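Local coordinates for uncharacterized conserved protein YjbQ/UPF0047 family, ortholog yugU B.subtilis (Clostridium acetobutylicum, PDB 1VMH) that is of unknown function, belongs to the YjbQ/UPF0047 family, and forms a trimer with a sodium ion bound where its three subunits meet, at residues 34-39 against 48-53; 56-61 against 93-98; 62-65 against 70-73; 103-108 against 127-132; 118-121 against 125-128. All blocks are in the same frame, centred on the assembly; numbering follows the deposited sequence.

Contacts 1, 2 and 4 are buried, whereas contacts 3 and 5 are partly buried. Contacts 1 and 5 are adjacent and purely aliphatic: Val36 of helix 33-43 meets the five-stranded sheet in contact 1 and also touches Ile126 of contact 5. Contacts 2 and 4 share helix 96-105 and reach the sheet that holds strands 59-65 and 124-130, where threonine, asparagine and charged groups mix with apolar carbon. Contact 3 is nested in the chain loop closed by contact 2 and joins the end of strand 59-65 to helix 69-82. Contacts 4 and 5 end on the same strand, 124-130. All five contacts border other subunits.

Contact 1: residues 34-39 against 48-53; sequences NLVKKA and GMAVVF
Val36 is the one residue of segment 34-39 that touches strand 48-53, and it does so with both methyls. CG2 of Val36 lies 3.7 Å from CG2 of Val52. CG1 of Val36 lies 3.9 Å from CB of Ala50, and it also stands 4.1 Å from CG2 of Val52. The helix residue therefore sits between two strand residues that are two positions apart. Both point toward the helix, while Val51 between them points away. The two valines cross obliquely, and CG2 of Val52 faces both methyls of Val36.

The torsions explain which branches meet. CG1 of Val36 is anti to the backbone N (chi1 -176°), and CG2 is anti to the carbonyl carbon. Val52 has nearly the same rotation (chi1 -178°), and its CG2 is the branch turned to the helix. The backbones come nearest at Val36 and Ala50, whose CA atoms are 7.4 Å apart. No polar atom takes part.

Further out, strand 48-53 is held by backbone hydrogen bonds to strands 108-114 and 136-143. Val52 also packs on Val139 and Ile32, and Ala50 packs on Ile143. On the other face of the strand, Val51 packs on Met49 of the second subunit.

Helix 33-43 packs on one face of an antiparallel sheet and runs on through a short connection into strand 48-53, a central strand of that sheet in the YjbQ-like fold.

Contact 2: residues 56-61 against 93-98; sequences HTTAGI and EGNSHA
A type I beta turn from His56 to Ala59, leading into strand 59-65, meets the first turn of helix 96-105. Thr58 and Ala98 form the centre of this joint. CB of Thr58 is 3.8 Å from CB of Ala98, and CG2 of Thr58 is 3.9 Å from the same methyl. The backbones are close here, with the two CA atoms 4.9 Å apart. A small residue on the helix suits this near approach.

CG2 of Thr58 also reaches the amide of Asn95, 4.0 Å from ND2. The two side chains cross at about a right angle. This is a van der Waals contact only. The rotation of Thr58 separates its two branches: OG1 lies between the backbone N and the carbonyl carbon (chi1 52°), while CG2 is anti to the carbonyl carbon and faces the helix. OG1 is hydrogen-bonded to Arg137 NH2.

Asn95 holds the N-cap position of the helix, but its side chain makes no capping bond. Its ND2 makes a weak, bent hydrogen bond to OE1 of Glu93, 3.4 Å away with an N-H...O angle of 132°. The same ND2 is hydrogen-bonded to Asp132 OD2.

The joint places the start of helix 96-105 beside the entry to strand 59-65. Backbone hydrogen bonds from Thr58 to Phe131 and from Gly60 to Thr129 tie the turn and the strand to the loop after strand 124-130 and to that strand. Ser96 OG, on the first turn of the helix, is hydrogen-bonded to Asp74 of the second subunit.

Contact 3: residues 62-65 against 70-73; sequences TINE and DVTR
Asn64 is the first residue of segment 62-65 to meet the helix, and it touches Val71 lightly. Its OD1 lies 4.2 Å from CG1 of Val71, and the two side chains cross at about a right angle. The same oxygen is gripped from its own strand: Glu65 N donates to Asn64 OD1 over 2.7 Å, with an N-H...O angle of 161°. This donor lies in the carbonyl plane, on a lone pair. Together with hydrogen bonds from ND2 to Ser103 OG and His99 O of the third subunit, it holds the amide in its rotation.

The contact belongs to a beta-loop-alpha connection. Strand 59-65, at an edge of the three-stranded antiparallel sheet within the chain, passes through a short loop into helix 69-82.

Glu65 supplies most of the packing with its aliphatic carbons. CB is 3.9 Å from CG1 of Val71, and CG is 3.9 Å from CG2. One carbon thus rests on each branch of the valine. The glutamate chain then bends (chi2 72°) and carries its carboxylate away from Val71, so that OE2 can accept a hydrogen bond from Ala67 N in the connecting loop. The carbonyl O of Glu65 faces Thr72 CG2 at 4.1 Å and is hydrogen-bonded to Tyr127 OH. Thr72 OG1 is turned to its own helix and bonds to Pro69 O.

Contact 4: residues 103-108 against 127-132; sequences SLMGSS and YFTEFD
Apolar packing centres on Met105 and Phe131. CG of Met105 comes to the edge of the Phe131 ring, in its plane, 3.8 Å from CZ. CG of Met105 is equally 3.8 Å from CE2 of Phe131. The two side chains cross at about a right angle, and the ring meets the methionine with its rim. CG is anti to the carbonyl carbon of Met105 (chi1 -64°), which carries it to the ring edge; bends at chi2 and chi3 set the rest of the chain. One face of the ring lies over the backbone C of Thr129, offset toward the rim.

A second kind of contact sets a hydroxyl against aliphatic carbon. OG1 of Thr129 is 3.7 Å from CG of Met105 and 3.8 Å from CB. This is van der Waals contact.

Hydrogen bonds act within segment 127-132. Asp132 N donates to Glu130 OE1 over 2.9 Å, with an angle of 164° at the hydrogen. The donor comes from above the carboxylate plane, 46° out of it. Glu130 OE1 also forms a salt bridge with Arg137 NH2, so two donors hold this oxygen.

Metal coordination lies next door. Leu104 O binds the sodium ion together with Leu104 O of the second and third subunits, and the Met105 side chain is about 6 Å from the ion.

Helix 96-105 thus packs with its last turn against strand 124-130 and the loop after it. Gly106, the first residue past the helix, has positive phi and makes a backbone hydrogen bond with Ile61 of strand 59-65. The chain then enters strand 108-114 of the other sheet.

Contact 5: residues 118-121 against 125-128; sequences LKLG and GIYF
Leu118 and Leu120 reach the same atom of Ile126 from the two ends of an inverse gamma turn centred on Lys119. The turn is closed by a weak backbone bond, Leu120 N to Leu118 O, of 3.0 Å. It brings both leucines round toward strand 124-130. The contact joins the two antiparallel sheets of the chain: strand 117-118 is an outermost strand of one, and strand 124-130 is the middle strand of the other.

Both leucines meet the CD1 methyl at the end of the Ile126 side chain. Its CG1 is anti to the carbonyl carbon (chi1 -56°), and the chain runs on extended, so CD1 is the part that projects to the leucines. Between the two segments the contact is light.

Helix 33-43 closes the cluster, with Val36 against both Leu118 and Ile126, while Ile111 lies against all three touching residues. Lys119 lies outside the contact: its NZ forms a salt bridge with Glu114, and it makes a cation-pi contact with Phe140 of the third subunit. Across the joint, Leu118 CD1 lies 4.3 Å from Ile126 CD1, and Leu120 CD1 lies 4.5 Å from that same methyl.

Contact 1: residues 34-39 against 48-53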
# COMPACT_ATOMS: atom_id res chain seq x y z
N ASN A 34 19.08 -1.92 6.34
CA ASN A 34 20.36 -2.58 6.08
C ASN A 34 20.23 -4.05 5.72
O ASN A 34 21.06 -4.58 4.99
CB ASN A 34 21.34 -2.44 7.26
CG ASN A 34 22.74 -2.86 6.87
OD1 ASN A 34 23.34 -2.26 5.95
ND2 ASN A 34 23.26 -3.92 7.51
N LEU A 35 19.17 -4.71 6.19
CA LEU A 35 18.88 -6.09 5.80
C LEU A 35 18.55 -6.11 4.33
O LEU A 35 18.96 -7.01 3.59
CB LEU A 35 17.75 -6.69 6.63
CG LEU A 35 17.93 -6.68 8.15
CD1 LEU A 35 16.70 -7.32 8.82
CD2 LEU A 35 19.20 -7.34 8.61
N VAL A 36 17.82 -5.10 3.87
CA VAL A 36 17.53 -5.00 2.44
C VAL A 36 18.79 -4.65 1.63
O VAL A 36 19.05 -5.27 0.59
CB VAL A 36 16.35 -4.01 2.19
CG1 VAL A 36 15.92 -3.94 0.74
CG2 VAL A 36 15.18 -4.44 3.09
N LYS A 37 19.61 -3.73 2.13
CA LYS A 37 20.86 -3.41 1.42
C LYS A 37 21.73 -4.65 1.29
O LYS A 37 22.36 -4.88 0.26
CB LYS A 37 21.62 -2.32 2.16
CG LYS A 37 23.00 -2.05 1.62
CD LYS A 37 23.67 -0.97 2.41
CE LYS A 37 24.98 -0.54 1.79
NZ LYS A 37 25.98 -1.57 2.01
N LYS A 38 21.82 -5.43 2.36
CA LYS A 38 22.65 -6.67 2.29
C LYS A 38 22.14 -7.61 1.21
O LYS A 38 22.96 -8.20 0.50
CB LYS A 38 22.70 -7.38 3.65
CG LYS A 38 23.61 -6.67 4.63
CD LYS A 38 23.49 -7.25 6.03
CE LYS A 38 23.98 -8.67 6.08
NZ LYS A 38 24.11 -9.22 7.49
N ALA A 39 20.83 -7.77 1.08
CA ALA A 39 20.29 -8.61 0.03
C ALA A 39 20.63 -8.07 -1.37
O ALA A 39 21.02 -8.82 -2.24
CB ALA A 39 18.81 -8.72 0.18
N GLY A 48 17.48 -2.66 -10.71
CA GLY A 48 16.36 -3.58 -10.52
C GLY A 48 15.44 -3.08 -9.42
O GLY A 48 15.35 -1.88 -9.18
N MET A 49 14.81 -4.01 -8.72
CA MET A 49 13.89 -3.73 -7.65
C MET A 49 14.15 -4.63 -6.47
O MET A 49 14.48 -5.81 -6.62
CB MET A 49 12.45 -4.01 -8.15
CG MET A 49 11.91 -3.08 -9.20
SD MET A 49 11.85 -1.34 -8.74
CE MET A 49 10.87 -1.41 -7.27
N ALA A 50 13.97 -4.08 -5.27
CA ALA A 50 13.96 -4.89 -4.05
C ALA A 50 12.53 -4.95 -3.56
O ALA A 50 11.89 -3.90 -3.39
CB ALA A 50 14.81 -4.22 -3.01
N VAL A 51 12.03 -6.16 -3.33
CA VAL A 51 10.69 -6.36 -2.80
C VAL A 51 10.81 -6.92 -1.40
O VAL A 51 11.59 -7.86 -1.21
CB VAL A 51 9.89 -7.36 -3.70
CG1 VAL A 51 8.51 -7.61 -3.11
CG2 VAL A 51 9.77 -6.82 -5.12
N VAL A 52 10.12 -6.30 -0.43
CA VAL A 52 10.19 -6.63 0.95
C VAL A 52 8.79 -7.05 1.40
O VAL A 52 7.89 -6.24 1.31
CB VAL A 52 10.65 -5.41 1.79
CG1 VAL A 52 10.79 -5.76 3.25
CG2 VAL A 52 11.98 -4.87 1.25
N PHE A 53 8.60 -8.29 1.81
CA PHE A 53 7.27 -8.87 2.06
C PHE A 53 7.15 -9.40 3.51
O PHE A 53 8.07 -10.11 4.00
CB PHE A 53 7.00 -10.02 1.08
CG PHE A 53 5.60 -10.59 1.14
CD1 PHE A 53 5.28 -11.61 2.04
CD2 PHE A 53 4.61 -10.12 0.30
CE1 PHE A 53 4.00 -12.11 2.08
CE2 PHE A 53 3.34 -10.62 0.37
CZ PHE A 53 3.03 -11.58 1.26

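Contact 2: residues 56-61 against 93-98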
# COMPACT_ATOMS: atom_id res chain seq x y z
N HIS A 56 3.22 -12.12 7.88
CA HIS A 56 2.41 -12.10 9.08
C HIS A 56 1.22 -11.17 8.90
O HIS A 56 1.39 -10.03 8.51
CB HIS A 56 3.27 -11.61 10.23
CG HIS A 56 4.51 -12.41 10.40
ND1 HIS A 56 4.49 -13.72 10.85
CD2 HIS A 56 5.82 -12.11 10.21
CE1 HIS A 56 5.73 -14.18 10.90
NE2 HIS A 56 6.55 -13.22 10.53
N THR A 57 0.04 -11.62 9.26
CA THR A 57 -1.18 -10.84 9.08
C THR A 57 -1.41 -9.78 10.15
O THR A 57 -2.34 -9.00 10.02
CB THR A 57 -2.37 -11.74 8.95
OG1 THR A 57 -2.48 -12.53 10.13
CG2 THR A 57 -2.24 -12.63 7.73
N THR A 58 -0.55 -9.74 11.17
CA THR A 58 -0.61 -8.74 12.25
C THR A 58 0.65 -7.88 12.28
O THR A 58 0.95 -7.22 13.28
CB THR A 58 -0.85 -9.39 13.57
OG1 THR A 58 0.11 -10.43 13.74
CG2 THR A 58 -2.26 -9.96 13.63
N ALA A 59 1.34 -7.81 11.14
CA ALA A 59 2.46 -6.91 10.94
C ALA A 59 2.47 -6.50 9.45
O ALA A 59 1.74 -7.05 8.63
CB ALA A 59 3.74 -7.54 11.36
N GLY A 60 3.29 -5.52 9.13
CA GLY A 60 3.37 -5.04 7.77
C GLY A 60 4.72 -4.41 7.50
O GLY A 60 5.68 -4.58 8.27
N ILE A 61 4.79 -3.75 6.34
CA ILE A 61 6.01 -3.06 5.90
C ILE A 61 5.63 -1.64 5.51
O ILE A 61 4.63 -1.44 4.83
CB ILE A 61 6.67 -3.74 4.68
CG1 ILE A 61 6.87 -5.25 4.90
CG2 ILE A 61 7.97 -3.04 4.30
CD1 ILE A 61 7.89 -5.68 5.93
N GLU A 93 -9.23 -13.71 19.41
CA GLU A 93 -7.84 -13.59 19.87
C GLU A 93 -7.55 -12.21 20.42
O GLU A 93 -6.60 -12.03 21.21
CB GLU A 93 -6.87 -13.89 18.75
CG GLU A 93 -6.83 -15.31 18.33
CD GLU A 93 -5.75 -15.55 17.32
OE1 GLU A 93 -4.72 -14.85 17.39
OE2 GLU A 93 -5.94 -16.40 16.44
N GLY A 94 -8.36 -11.25 20.00
CA GLY A 94 -8.25 -9.90 20.54
C GLY A 94 -7.19 -9.06 19.87
O GLY A 94 -6.68 -8.09 20.44
N ASN A 95 -6.83 -9.43 18.65
CA ASN A 95 -5.81 -8.67 17.89
C ASN A 95 -6.29 -8.13 16.56
O ASN A 95 -5.47 -7.78 15.69
CB ASN A 95 -4.53 -9.50 17.75
CG ASN A 95 -4.77 -10.80 17.06
OD1 ASN A 95 -5.88 -11.06 16.61
ND2 ASN A 95 -3.73 -11.64 16.97
N SER A 96 -7.60 -7.94 16.42
CA SER A 96 -8.09 -7.33 15.20
C SER A 96 -7.48 -5.94 14.94
O SER A 96 -7.29 -5.54 13.79
CB SER A 96 -9.62 -7.25 15.18
OG SER A 96 -10.16 -8.51 14.85
N HIS A 97 -7.23 -5.18 16.00
CA HIS A 97 -6.57 -3.86 15.81
C HIS A 97 -5.30 -4.01 14.98
O HIS A 97 -4.98 -3.19 14.10
CB HIS A 97 -6.25 -3.22 17.16
CG HIS A 97 -5.26 -3.98 17.98
ND1 HIS A 97 -5.59 -5.15 18.63
CD2 HIS A 97 -3.95 -3.76 18.26
CE1 HIS A 97 -4.53 -5.62 19.27
NE2 HIS A 97 -3.52 -4.79 19.07
N ALA A 98 -4.56 -5.07 15.27
CA ALA A 98 -3.30 -5.36 14.58
C ALA A 98 -3.55 -5.76 13.13
O ALA A 98 -2.81 -5.35 12.24
CB ALA A 98 -2.54 -6.43 15.29

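Contact 3: residues 62-65 against 70-73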
# COMPACT_ATOMS: atom_id res chain seq x y z
N THR A 62 6.40 -0.65 5.93
CA THR A 62 6.21 0.70 5.43
C THR A 62 7.54 1.37 5.20
O THR A 62 8.57 0.84 5.57
CB THR A 62 5.37 1.57 6.40
OG1 THR A 62 4.87 2.73 5.67
CG2 THR A 62 6.15 1.99 7.60
N ILE A 63 7.53 2.53 4.56
CA ILE A 63 8.79 3.32 4.33
C ILE A 63 8.51 4.68 4.90
O ILE A 63 7.49 5.28 4.54
CB ILE A 63 9.13 3.35 2.83
CG1 ILE A 63 9.43 1.92 2.33
CG2 ILE A 63 10.30 4.28 2.54
CD1 ILE A 63 9.83 1.75 0.87
N ASN A 64 9.37 5.18 5.77
CA ASN A 64 9.08 6.46 6.39
C ASN A 64 10.36 7.01 7.01
O ASN A 64 11.44 6.47 6.80
CB ASN A 64 7.88 6.38 7.36
CG ASN A 64 7.04 7.65 7.38
OD1 ASN A 64 7.56 8.72 7.68
ND2 ASN A 64 5.75 7.54 7.02
N GLU A 65 10.22 8.11 7.75
CA GLU A 65 11.34 8.78 8.42
C GLU A 65 12.13 7.81 9.29
O GLU A 65 11.55 7.12 10.13
CB GLU A 65 10.76 9.88 9.31
CG GLU A 65 11.69 10.46 10.36
CD GLU A 65 12.76 11.32 9.76
OE1 GLU A 65 12.45 12.13 8.86
OE2 GLU A 65 13.93 11.19 10.16
N ASP A 70 10.61 10.31 17.35
CA ASP A 70 9.32 10.93 17.66
C ASP A 70 8.30 10.67 16.53
O ASP A 70 7.12 10.56 16.79
CB ASP A 70 9.45 12.43 17.88
CG ASP A 70 10.10 12.82 19.24
OD1 ASP A 70 10.04 12.07 20.23
OD2 ASP A 70 10.65 13.93 19.32
N VAL A 71 8.77 10.58 15.28
CA VAL A 71 7.87 10.32 14.16
C VAL A 71 7.32 8.92 14.26
O VAL A 71 6.12 8.73 14.08
CB VAL A 71 8.55 10.53 12.81
CG1 VAL A 71 7.64 10.02 11.65
CG2 VAL A 71 8.87 11.99 12.63
N THR A 72 8.15 7.93 14.56
CA THR A 72 7.64 6.57 14.61
C THR A 72 6.72 6.41 15.83
O THR A 72 5.67 5.77 15.73
CB THR A 72 8.76 5.50 14.62
OG1 THR A 72 9.62 5.74 15.74
CG2 THR A 72 9.56 5.55 13.34
N ARG A 73 7.05 7.09 16.93
CA ARG A 73 6.14 7.11 18.06
C ARG A 73 4.79 7.75 17.72
O ARG A 73 3.73 7.20 18.02
CB ARG A 73 6.78 7.81 19.26
CG ARG A 73 5.84 8.05 20.43
CD ARG A 73 5.18 9.43 20.37
NE ARG A 73 4.28 9.64 21.53
CZ ARG A 73 3.17 10.37 21.52
NH1 ARG A 73 2.76 11.00 20.43
NH2 ARG A 73 2.46 10.48 22.64

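Contact 4: residues 103-108 against 127-132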
# COMPACT_ATOMS: atom_id res chain seq x y z
N SER A 103 -3.02 -4.08 7.42
CA SER A 103 -3.55 -3.84 6.06
C SER A 103 -3.32 -2.40 5.67
O SER A 103 -3.08 -2.08 4.48
CB SER A 103 -5.04 -4.19 5.94
OG SER A 103 -5.22 -5.54 5.54
N LEU A 104 -3.41 -1.49 6.64
CA LEU A 104 -3.19 -0.08 6.36
C LEU A 104 -1.76 0.25 5.98
O LEU A 104 -1.52 1.11 5.10
CB LEU A 104 -3.60 0.81 7.54
CG LEU A 104 -5.09 0.86 7.89
CD1 LEU A 104 -5.37 1.59 9.20
CD2 LEU A 104 -5.91 1.48 6.80
N MET A 105 -0.80 -0.37 6.63
CA MET A 105 0.61 -0.18 6.25
C MET A 105 0.92 -0.88 4.94
O MET A 105 1.62 -0.34 4.07
CB MET A 105 1.55 -0.69 7.35
CG MET A 105 1.45 0.07 8.66
SD MET A 105 1.91 1.81 8.56
CE MET A 105 0.31 2.58 8.30
N GLY A 106 0.43 -2.10 4.78
CA GLY A 106 0.72 -2.93 3.65
C GLY A 106 1.52 -4.17 3.97
O GLY A 106 2.30 -4.22 4.92
N SER A 107 1.32 -5.19 3.13
CA SER A 107 2.00 -6.47 3.25
C SER A 107 3.38 -6.47 2.60
O SER A 107 4.20 -7.32 2.96
CB SER A 107 1.13 -7.58 2.62
OG SER A 107 0.80 -7.26 1.26
N SER A 108 3.68 -5.50 1.75
CA SER A 108 4.99 -5.39 1.12
C SER A 108 5.25 -3.97 0.71
O SER A 108 4.33 -3.14 0.58
CB SER A 108 5.09 -6.30 -0.10
OG SER A 108 4.30 -5.80 -1.18
N TYR A 127 10.79 -0.12 7.08
CA TYR A 127 10.41 -0.62 8.38
C TYR A 127 9.51 -1.82 8.35
O TYR A 127 8.56 -1.88 7.59
CB TYR A 127 9.65 0.46 9.12
CG TYR A 127 10.47 1.56 9.67
CD1 TYR A 127 11.17 1.38 10.85
CD2 TYR A 127 10.51 2.80 9.07
CE1 TYR A 127 11.91 2.39 11.41
CE2 TYR A 127 11.22 3.82 9.64
CZ TYR A 127 11.92 3.60 10.80
OH TYR A 127 12.64 4.64 11.41
N PHE A 128 9.83 -2.81 9.17
CA PHE A 128 8.87 -3.82 9.60
C PHE A 128 8.01 -3.20 10.71
O PHE A 128 8.55 -2.68 11.70
CB PHE A 128 9.64 -5.00 10.17
CG PHE A 128 8.80 -6.18 10.53
CD1 PHE A 128 8.17 -6.25 11.74
CD2 PHE A 128 8.63 -7.24 9.66
CE1 PHE A 128 7.38 -7.36 12.08
CE2 PHE A 128 7.88 -8.34 10.01
CZ PHE A 128 7.25 -8.38 11.19
N THR A 129 6.67 -3.20 10.55
CA THR A 129 5.75 -2.59 11.49
C THR A 129 5.03 -3.71 12.27
O THR A 129 4.08 -4.35 11.76
CB THR A 129 4.72 -1.63 10.81
OG1 THR A 129 3.90 -2.36 9.90
CG2 THR A 129 5.48 -0.61 9.94
N GLU A 130 5.47 -3.95 13.50
CA GLU A 130 4.87 -4.94 14.36
C GLU A 130 3.66 -4.34 15.03
O GLU A 130 3.79 -3.29 15.67
CB GLU A 130 5.89 -5.39 15.41
CG GLU A 130 5.32 -6.30 16.51
CD GLU A 130 4.92 -7.63 15.94
OE1 GLU A 130 3.83 -7.74 15.37
OE2 GLU A 130 5.70 -8.60 16.08
N PHE A 131 2.52 -5.03 14.96
CA PHE A 131 1.34 -4.65 15.73
C PHE A 131 0.82 -5.66 16.78
O PHE A 131 -0.16 -5.37 17.48
CB PHE A 131 0.22 -4.23 14.80
CG PHE A 131 0.60 -3.06 13.92
CD1 PHE A 131 0.86 -1.81 14.48
CD2 PHE A 131 0.72 -3.21 12.55
CE1 PHE A 131 1.20 -0.72 13.68
CE2 PHE A 131 1.08 -2.13 11.73
CZ PHE A 131 1.32 -0.91 12.30
N ASP A 132 1.47 -6.82 16.87
CA ASP A 132 1.11 -7.87 17.86
C ASP A 132 2.33 -8.59 18.41
O ASP A 132 2.39 -9.81 18.42
CB ASP A 132 0.13 -8.88 17.25
CG ASP A 132 -0.50 -9.79 18.31
OD1 ASP A 132 -0.70 -9.36 19.47
OD2 ASP A 132 -0.81 -10.94 17.94

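Contact 5: residues 118-121 against 125-128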
# COMPACT_ATOMS: atom_id res chain seq x y z
N LEU A 118 20.04 1.14 -3.00
CA LEU A 118 18.60 1.42 -2.82
C LEU A 118 18.36 2.89 -3.04
O LEU A 118 18.99 3.73 -2.40
CB LEU A 118 18.16 1.04 -1.41
CG LEU A 118 18.23 -0.45 -1.08
CD1 LEU A 118 18.10 -0.63 0.44
CD2 LEU A 118 17.12 -1.19 -1.83
N LYS A 119 17.44 3.21 -3.95
CA LYS A 119 17.16 4.59 -4.31
C LYS A 119 16.13 5.19 -3.35
O LYS A 119 14.93 5.29 -3.64
CB LYS A 119 16.64 4.69 -5.72
CG LYS A 119 16.88 6.06 -6.36
CD LYS A 119 16.30 6.07 -7.78
CE LYS A 119 16.27 7.47 -8.37
NZ LYS A 119 17.61 8.11 -8.31
N LEU A 120 16.61 5.59 -2.19
CA LEU A 120 15.77 6.12 -1.12
C LEU A 120 16.03 7.60 -0.97
O LEU A 120 17.14 8.08 -1.26
CB LEU A 120 16.08 5.40 0.21
CG LEU A 120 15.64 3.93 0.24
CD1 LEU A 120 16.37 3.13 1.28
CD2 LEU A 120 14.14 3.84 0.47
N GLY A 121 15.02 8.31 -0.48
CA GLY A 121 15.15 9.73 -0.22
C GLY A 121 15.85 10.04 1.09
O GLY A 121 16.33 9.15 1.78
N GLY A 125 13.67 5.34 5.30
CA GLY A 125 14.04 3.95 5.64
C GLY A 125 12.88 3.00 5.53
O GLY A 125 11.74 3.42 5.47
N ILE A 126 13.23 1.72 5.49
CA ILE A 126 12.28 0.62 5.30
C ILE A 126 12.06 -0.01 6.65
O ILE A 126 13.03 -0.35 7.35
CB ILE A 126 12.82 -0.43 4.35
CG1 ILE A 126 13.21 0.16 2.99
CG2 ILE A 126 11.76 -1.52 4.18
CD1 ILE A 126 14.24 -0.68 2.24
N TYR A 127 10.79 -0.12 7.08
CA TYR A 127 10.41 -0.62 8.38
C TYR A 127 9.51 -1.82 8.35
O TYR A 127 8.56 -1.88 7.59
CB TYR A 127 9.65 0.46 9.12
CG TYR A 127 10.47 1.56 9.67
CD1 TYR A 127 11.17 1.38 10.85
CD2 TYR A 127 10.51 2.80 9.07
CE1 TYR A 127 11.91 2.39 11.41
CE2 TYR A 127 11.22 3.82 9.64
CZ TYR A 127 11.92 3.60 10.80
OH TYR A 127 12.64 4.64 11.41
N PHE A 128 9.83 -2.81 9.17
CA PHE A 128 8.87 -3.82 9.60
C PHE A 128 8.01 -3.20 10.71
O PHE A 128 8.55 -2.68 11.70
CB PHE A 128 9.64 -5.00 10.17
CG PHE A 128 8.80 -6.18 10.53
CD1 PHE A 128 8.17 -6.25 11.74
CD2 PHE A 128 8.63 -7.24 9.66
CE1 PHE A 128 7.38 -7.36 12.08
CE2 PHE A 128 7.88 -8.34 10.01
CZ PHE A 128 7.25 -8.38 11.19